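Local coordinates for protein exonuclease (Laribacter hongkongensis, PDB 3SYY) that digests double-stranded DNA with strict 5'-to-3' polarity as a magnesium-binding alkaline exonuclease of the lambda-exonuclease-like PDDEXK group, at residues G14-A18 and S19-D23; A178-E181 and T182-A186; A189-E192 and A193-Y197. All coordinates share one frame; numbering follows the deposited sequence.

Interaction 1. Residues G14-A18 and S19-D23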
loop_
_atom_site.group_PDB
_atom_site.type_symbol
_atom_site.label_atom_id
_atom_site.label_comp_id
_atom_site.label_asym_id
_atom_site.label_seq_id
_atom_site.Cartn_x
_atom_site.Cartn_y
_atom_site.Cartn_z
ATOM N N GLY A 14 19.096 3.161 17.499
ATOM C CA GLY A 14 18.558 3.639 18.753
ATOM C C GLY A 14 18.525 5.146 18.955
ATOM O O GLY A 14 18.066 5.603 19.984
ATOM N N LYS A 15 18.977 5.931 17.971
ATOM C CA LYS A 15 19.050 7.400 18.149
ATOM C C LYS A 15 17.901 8.110 17.469
ATOM O O LYS A 15 17.399 7.655 16.444
ATOM C CB LYS A 15 20.367 7.962 17.600
ATOM C CG LYS A 15 21.607 7.493 18.342
ATOM C CD LYS A 15 22.882 8.121 17.737
ATOM C CE LYS A 15 24.087 7.678 18.476
ATOM N NZ LYS A 15 25.315 8.070 17.721
ATOM N N VAL A 16 17.462 9.219 18.059
ATOM C CA VAL A 16 16.617 10.157 17.384
ATOM C C VAL A 16 17.493 10.854 16.321
ATOM O O VAL A 16 18.592 11.312 16.635
ATOM C CB VAL A 16 16.035 11.177 18.340
ATOM C CG1 VAL A 16 15.267 12.265 17.579
ATOM C CG2 VAL A 16 15.093 10.469 19.335
ATOM N N THR A 17 17.024 10.886 15.072
ATOM C CA THR A 17 17.807 11.567 14.037
ATOM C C THR A 17 17.064 12.802 13.537
ATOM O O THR A 17 15.841 12.920 13.664
ATOM C CB THR A 17 18.162 10.648 12.861
ATOM O OG1 THR A 17 16.944 10.076 12.337
ATOM C CG2 THR A 17 19.123 9.536 13.287
ATOM N N ALA A 18 17.815 13.741 12.968
ATOM C CA ALA A 18 17.226 14.984 12.474
ATOM C C ALA A 18 16.066 14.712 11.471
ATOM O O ALA A 18 15.069 15.404 11.475
ATOM C CB ALA A 18 18.332 15.834 11.764
ATOM N N SER A 19 16.223 13.699 10.638
ATOM C CA SER A 19 15.207 13.398 9.609
ATOM C C SER A 19 13.871 12.941 10.210
ATOM O O SER A 19 12.860 12.889 9.513
ATOM C CB SER A 19 15.737 12.348 8.644
ATOM O OG SER A 19 16.130 11.201 9.370
ATOM N N ARG A 20 13.859 12.649 11.517
ATOM C CA ARG A 20 12.640 12.151 12.148
ATOM C C ARG A 20 12.131 13.084 13.205
ATOM O O ARG A 20 11.136 12.798 13.902
ATOM C CB ARG A 20 12.885 10.756 12.769
ATOM C CG ARG A 20 13.373 9.690 11.757
ATOM C CD ARG A 20 12.313 9.410 10.659
ATOM N NE ARG A 20 11.062 8.814 11.161
ATOM C CZ ARG A 20 10.891 7.533 11.515
ATOM N NH1 ARG A 20 11.864 6.630 11.412
ATOM N NH2 ARG A 20 9.694 7.135 11.956
ATOM N N VAL A 21 12.792 14.235 13.360
ATOM C CA VAL A 21 12.359 15.155 14.406
ATOM C C VAL A 21 10.918 15.584 14.223
ATOM O O VAL A 21 10.174 15.759 15.207
ATOM C CB VAL A 21 13.322 16.363 14.559
ATOM C CG1 VAL A 21 12.678 17.443 15.376
ATOM C CG2 VAL A 21 14.563 15.910 15.249
ATOM N N ALA A 22 10.480 15.758 12.971
ATOM C CA ALA A 22 9.088 16.135 12.767
ATOM C C ALA A 22 8.099 15.080 13.356
ATOM O O ALA A 22 7.039 15.433 13.869
ATOM C CB ALA A 22 8.791 16.358 11.271
ATOM N N ASP A 23 8.451 13.805 13.273
ATOM C CA ASP A 23 7.616 12.752 13.884
ATOM C C ASP A 23 7.582 12.871 15.415
ATOM O O ASP A 23 6.532 12.628 16.040
ATOM C CB ASP A 23 8.117 11.403 13.453
ATOM C CG ASP A 23 7.797 11.128 11.991
ATOM O OD1 ASP A 23 6.880 11.786 11.475
ATOM O OD2 ASP A 23 8.466 10.291 11.380
HETATM O O HOH W 1 12.297 16.198 10.759
#

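Interaction 2. Residues A178-E181 and T182-A186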
loop_
_atom_site.group_PDB
_atom_site.type_symbol
_atom_site.label_atom_id
_atom_site.label_comp_id
_atom_site.label_asym_id
_atom_site.label_seq_id
_atom_site.Cartn_x
_atom_site.Cartn_y
_atom_site.Cartn_z
ATOM N N ALA A 178 15.592 25.544 20.540
ATOM C CA ALA A 178 15.431 25.274 21.989
ATOM C C ALA A 178 14.190 24.405 22.184
ATOM O O ALA A 178 14.208 23.459 22.980
ATOM C CB ALA A 178 15.343 26.563 22.783
ATOM N N GLU A 179 13.139 24.699 21.421
ATOM C CA GLU A 179 11.897 23.942 21.466
ATOM C C GLU A 179 12.078 22.490 20.981
ATOM O O GLU A 179 11.588 21.561 21.629
ATOM C CB GLU A 179 10.841 24.699 20.682
ATOM C CG GLU A 179 9.552 23.988 20.380
ATOM C CD GLU A 179 8.692 24.812 19.410
ATOM O OE1 GLU A 179 8.895 26.057 19.330
ATOM O OE2 GLU A 179 7.821 24.215 18.722
ATOM N N ILE A 180 12.834 22.297 19.896
ATOM C CA ILE A 180 13.206 20.955 19.409
ATOM C C ILE A 180 13.954 20.184 20.500
ATOM O O ILE A 180 13.644 19.017 20.778
ATOM C CB ILE A 180 14.109 21.024 18.147
ATOM C CG1 ILE A 180 13.297 21.531 16.943
ATOM C CG2 ILE A 180 14.706 19.648 17.811
ATOM C CD1 ILE A 180 14.212 21.899 15.689
ATOM N N GLU A 181 14.936 20.839 21.110
ATOM C CA GLU A 181 15.773 20.153 22.076
ATOM C C GLU A 181 14.897 19.764 23.294
ATOM O O GLU A 181 15.082 18.718 23.847
ATOM C CB GLU A 181 16.980 21.027 22.459
ATOM C CG GLU A 181 17.997 21.175 21.308
ATOM C CD GLU A 181 19.177 22.092 21.617
ATOM O OE1 GLU A 181 20.163 22.099 20.853
ATOM O OE2 GLU A 181 19.133 22.795 22.618
ATOM N N THR A 182 13.953 20.611 23.680
ATOM C CA THR A 182 13.053 20.299 24.789
ATOM C C THR A 182 12.237 19.051 24.490
ATOM O O THR A 182 12.220 18.096 25.302
ATOM C CB THR A 182 12.137 21.447 25.071
ATOM O OG1 THR A 182 12.948 22.543 25.513
ATOM C CG2 THR A 182 11.097 21.091 26.176
ATOM N N GLU A 183 11.573 19.066 23.329
ATOM C CA GLU A 183 10.762 17.910 22.873
ATOM C C GLU A 183 11.540 16.658 22.712
ATOM O O GLU A 183 11.045 15.577 23.079
ATOM C CB GLU A 183 10.097 18.189 21.543
ATOM C CG GLU A 183 9.148 19.321 21.633
ATOM C CD GLU A 183 7.712 18.899 21.531
ATOM O OE1 GLU A 183 7.420 17.684 21.684
ATOM O OE2 GLU A 183 6.867 19.790 21.302
ATOM N N VAL A 184 12.730 16.766 22.137
ATOM C CA VAL A 184 13.531 15.577 21.890
ATOM C C VAL A 184 14.075 14.997 23.215
ATOM O O VAL A 184 14.108 13.771 23.404
ATOM C CB VAL A 184 14.660 15.862 20.873
ATOM C CG1 VAL A 184 15.704 14.782 20.894
ATOM C CG2 VAL A 184 14.041 16.053 19.451
ATOM N N SER A 185 14.483 15.884 24.123
ATOM C CA SER A 185 14.806 15.472 25.501
ATOM C C SER A 185 13.670 14.710 26.190
ATOM O O SER A 185 13.922 13.670 26.774
ATOM C CB SER A 185 15.267 16.689 26.326
ATOM O OG SER A 185 16.611 16.983 25.971
ATOM N N ALA A 186 12.455 15.226 26.121
ATOM C CA ALA A 186 11.295 14.577 26.736
ATOM C C ALA A 186 11.028 13.216 26.101
ATOM O O ALA A 186 10.743 12.222 26.797
ATOM C CB ALA A 186 10.098 15.443 26.600
#

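Interaction 3. Residues A189-E192 and A193-Y197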
loop_
_atom_site.group_PDB
_atom_site.type_symbol
_atom_site.label_atom_id
_atom_site.label_comp_id
_atom_site.label_asym_id
_atom_site.label_seq_id
_atom_site.Cartn_x
_atom_site.Cartn_y
_atom_site.Cartn_z
ATOM N N ALA A 189 13.599 10.769 27.147
ATOM C CA ALA A 189 13.400 10.368 28.565
ATOM C C ALA A 189 12.384 9.221 28.629
ATOM O O ALA A 189 12.623 8.230 29.341
ATOM C CB ALA A 189 12.932 11.585 29.401
ATOM N N GLU A 190 11.304 9.335 27.852
ATOM C CA GLU A 190 10.243 8.335 27.787
ATOM C C GLU A 190 10.717 7.062 27.176
ATOM O O GLU A 190 10.418 5.977 27.701
ATOM C CB GLU A 190 9.014 8.812 27.028
ATOM C CG GLU A 190 8.299 9.977 27.674
ATOM C CD GLU A 190 7.335 10.636 26.675
ATOM O OE1 GLU A 190 7.210 11.876 26.685
ATOM O OE2 GLU A 190 6.739 9.912 25.858
ATOM N N LEU A 191 11.470 7.185 26.084
ATOM C CA LEU A 191 12.139 6.046 25.451
ATOM C C LEU A 191 13.041 5.249 26.407
ATOM O O LEU A 191 12.936 4.008 26.511
ATOM C CB LEU A 191 12.912 6.528 24.205
ATOM C CG LEU A 191 13.895 5.619 23.509
ATOM C CD1 LEU A 191 13.140 4.431 23.009
ATOM C CD2 LEU A 191 14.449 6.380 22.265
ATOM N N GLU A 192 13.942 5.933 27.093
ATOM C CA GLU A 192 14.839 5.254 28.011
ATOM C C GLU A 192 14.123 4.614 29.233
ATOM O O GLU A 192 14.447 3.475 29.640
ATOM C CB GLU A 192 15.920 6.207 28.422
ATOM C CG GLU A 192 16.922 6.292 27.319
ATOM C CD GLU A 192 17.823 7.473 27.469
ATOM O OE1 GLU A 192 18.836 7.485 26.741
ATOM O OE2 GLU A 192 17.536 8.372 28.297
ATOM N N ALA A 193 13.125 5.317 29.756
ATOM C CA ALA A 193 12.295 4.780 30.832
ATOM C C ALA A 193 11.526 3.559 30.375
ATOM O O ALA A 193 11.380 2.588 31.124
ATOM C CB ALA A 193 11.321 5.832 31.335
ATOM N N GLU A 194 10.998 3.606 29.151
ATOM C CA GLU A 194 10.248 2.470 28.686
ATOM C C GLU A 194 11.112 1.217 28.590
ATOM O O GLU A 194 10.670 0.128 28.976
ATOM C CB GLU A 194 9.466 2.785 27.429
ATOM C CG GLU A 194 8.748 1.609 26.922
ATOM C CD GLU A 194 7.247 1.855 26.757
ATOM O OE1 GLU A 194 6.774 3.008 26.815
ATOM O OE2 GLU A 194 6.552 0.859 26.559
ATOM N N ILE A 195 12.325 1.385 28.086
ATOM C CA ILE A 195 13.288 0.324 27.984
ATOM C C ILE A 195 13.672 -0.205 29.393
ATOM O O ILE A 195 13.725 -1.402 29.604
ATOM C CB ILE A 195 14.499 0.807 27.260
ATOM C CG1 ILE A 195 14.132 0.955 25.750
ATOM C CG2 ILE A 195 15.638 -0.216 27.381
ATOM C CD1 ILE A 195 15.125 1.742 24.995
ATOM N N GLU A 196 13.899 0.724 30.317
ATOM C CA GLU A 196 14.214 0.349 31.712
ATOM C C GLU A 196 13.073 -0.439 32.338
ATOM O O GLU A 196 13.300 -1.471 32.953
ATOM C CB GLU A 196 14.416 1.616 32.512
ATOM C CG GLU A 196 14.629 1.357 33.957
ATOM C CD GLU A 196 16.079 1.415 34.248
ATOM O OE1 GLU A 196 16.816 0.579 33.647
ATOM O OE2 GLU A 196 16.469 2.323 35.033
ATOM N N TYR A 197 11.852 0.072 32.156
ATOM C CA TYR A 197 10.636 -0.553 32.636
ATOM C C TYR A 197 10.407 -1.939 32.115
ATOM O O TYR A 197 10.134 -2.870 32.911
ATOM C CB TYR A 197 9.471 0.333 32.299
ATOM C CG TYR A 197 8.190 0.149 33.054
ATOM C CD1 TYR A 197 8.121 0.356 34.462
ATOM C CD2 TYR A 197 7.005 -0.126 32.364
ATOM C CE1 TYR A 197 6.905 0.272 35.125
ATOM C CE2 TYR A 197 5.794 -0.264 33.030
ATOM C CZ TYR A 197 5.754 -0.060 34.413
ATOM O OH TYR A 197 4.544 -0.105 35.034
#

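Interaction 1. Residues G14-A18 and S19-D23
Ala-18 O is gripped by two donors: Val-21 N lies 3.2 Å from it, and a bound water gives it a second hydrogen bond at 3.0 Å. The same water accepts from Ala-22 N, so it bridges the carbonyl to the next amide of the starting helix. One residue earlier along the chain, Arg-20 N donates to Thr-17 O over 2.9 Å with an N-H...O angle of 159°. In both direct bonds the amide stands above the carbonyl plane rather than within it. Spanning i to i+3, they form two overlapping beta-turns, which carry the chain from strand 16-17 into helix 21-25.

The side chains follow this bend. Thr-17 OG1 and Ser-19 OG each sit between backbone N and carbonyl carbon (chi1 55° and 56°), which brings the hydroxyls together in a hydrogen bond of 3.3 Å, in which either could be the donor. The side chains of Thr-17 and Arg-20 run at a slant to one another, and the CG methylene of Arg-20 comes 3.6 Å from Thr-17 OG1. Beyond CG the arginine bends at chi2 and chi3, folding back toward the helix. Its NE meets Asp-23 OD2 at 3.0 Å, on the anti lone pair and almost within the guanidinium plane; NH2 adds a weak bond to the same oxygen and forms a salt bridge with Glu-42. On the apolar side, Val-16 CG1 faces Val-21 CG2 at 4.4 Å, against Phe-97.

The turn borders the metal centre: the Ser-19 side chain is about 6 Å from a bound magnesium ion. Two carboxylates, Asp-23 and Glu-42, share the Arg-20 guanidinium, an arrangement that fixes its rotation and would be expected to favour its positive charge.

Interaction 2. Residues A178-E181 and T182-A186
Residues 178-181 and 182-186 are successive turns of a regular alpha-helix, part of the long C-terminal helix 174-205. Four amides bond to carbonyls four residues back: Thr-182 to Ala-178, Glu-183 to Glu-179, Val-184 to Ile-180 and Ser-185 to Glu-181. The Glu-183 N to Glu-179 O bond is 3.0 Å long and nearly straight at the hydrogen (176°), while Val-184 N approaches Ile-180 O at 2.8 Å.

Ala-178 O accepts twice. Thr-182 N reaches it at 2.9 Å and Thr-182 OG1 at 3.0 Å, and the two donors come from opposite faces of the carbonyl plane. The hydroxyl can do this because it lies beside its own backbone N, anti to the carbonyl carbon (chi1 -64°). The threonine thereby satisfies its hydroxyl on the helix backbone, on an exposed side of the helix.

The apolar face is carried by Ile-180 and Val-184, both buried, which run alongside each other in the same direction. Ile-180 packs on Val-21 and Met-25 of helix 21-25 and on Thr-140 of helix 132-145, so this face joins the long helix to the nuclease body. On another flank, Glu-183 bends at chi2 and forms a salt bridge with Lys-27; its OE2 stays 5.2 Å from Glu-179 OE2, and the lysine probably eases that like-charge proximity. The CG of Glu-183 lies against Glu-179 O at 3.3 Å. One methyl of each branched residue completes the apolar pair, Ile-180 CG2 meeting Val-184 CG2 at 4.0 Å.

Interaction 3. Residues A189-E192 and A193-Y197
Peptide planes and carboxylates are the flat groups where Glu-190 meets Glu-194. On the Glu-190 carbonyl, Glu-194 N approaches O at 2.8 Å, tilted 25° from the carbonyl plane, and Glu-194 CB lies 3.3 Å from that oxygen. The two carboxylates spread apart, with Glu-190 OE2 and Glu-194 OE1 separated by 7.0 Å. Each has its own cationic partner: Glu-190 forms a salt bridge with Arg-36, and Glu-194 with Lys-126 of the second subunit, and it also packs on Trp-119 of that second subunit. Glu-194 departs anti to its amide nitrogen (chi1 177°) and then bends at chi2, a course that leads its carboxylate away from residues 189-192.

The backbone is an alpha-helix, a later portion of helix 174-205. Its amides repeat one geometry: Ala-193 N to Ala-189 O is 3.0 Å and Ile-195 N to Leu-191 O is 3.1 Å, each donor tilted by a similar amount from the carbonyl plane.

Buried Leu-191 and Ile-195 form the apolar strip, extending next to each other off one face of the helix, with CD1 of each touching the other at 3.9 Å. The CD1 of Ile-195 also comes within 3.5 Å of Leu-191 O. Helix 34-49 meets this strip, with Ile-44 against Leu-191 and Arg-47 against Ile-195. Arg-47 also forms a salt bridge with Glu-192, whose side chain is extended beyond CG, so apolar contact and ion pairing join the same two helices. Glu-196 N closes the next turn on Glu-192 O at 2.9 Å.

How the interactions relate
The three contacts follow one another along the chain. Interaction 1 is the strand-to-helix turn near the magnesium ions, while interactions 2 and 3 occupy successive portions of helix 174-205, their centres about 16 Å apart. Interaction 1 lies about 12 Å, centre to centre, from interaction 2 and touches it: Val-21 CG1 meets Ile-180 CG2 at 3.9 Å, and Val-16 CG1 meets Val-184 CG1 at 4.2 Å. Interaction 3, about 17 Å from interaction 1 between centres, does not touch it. The long helix thus packs on the turn beside the metal centre and, farther along, rests on helix 34-49 and reaches the second subunit.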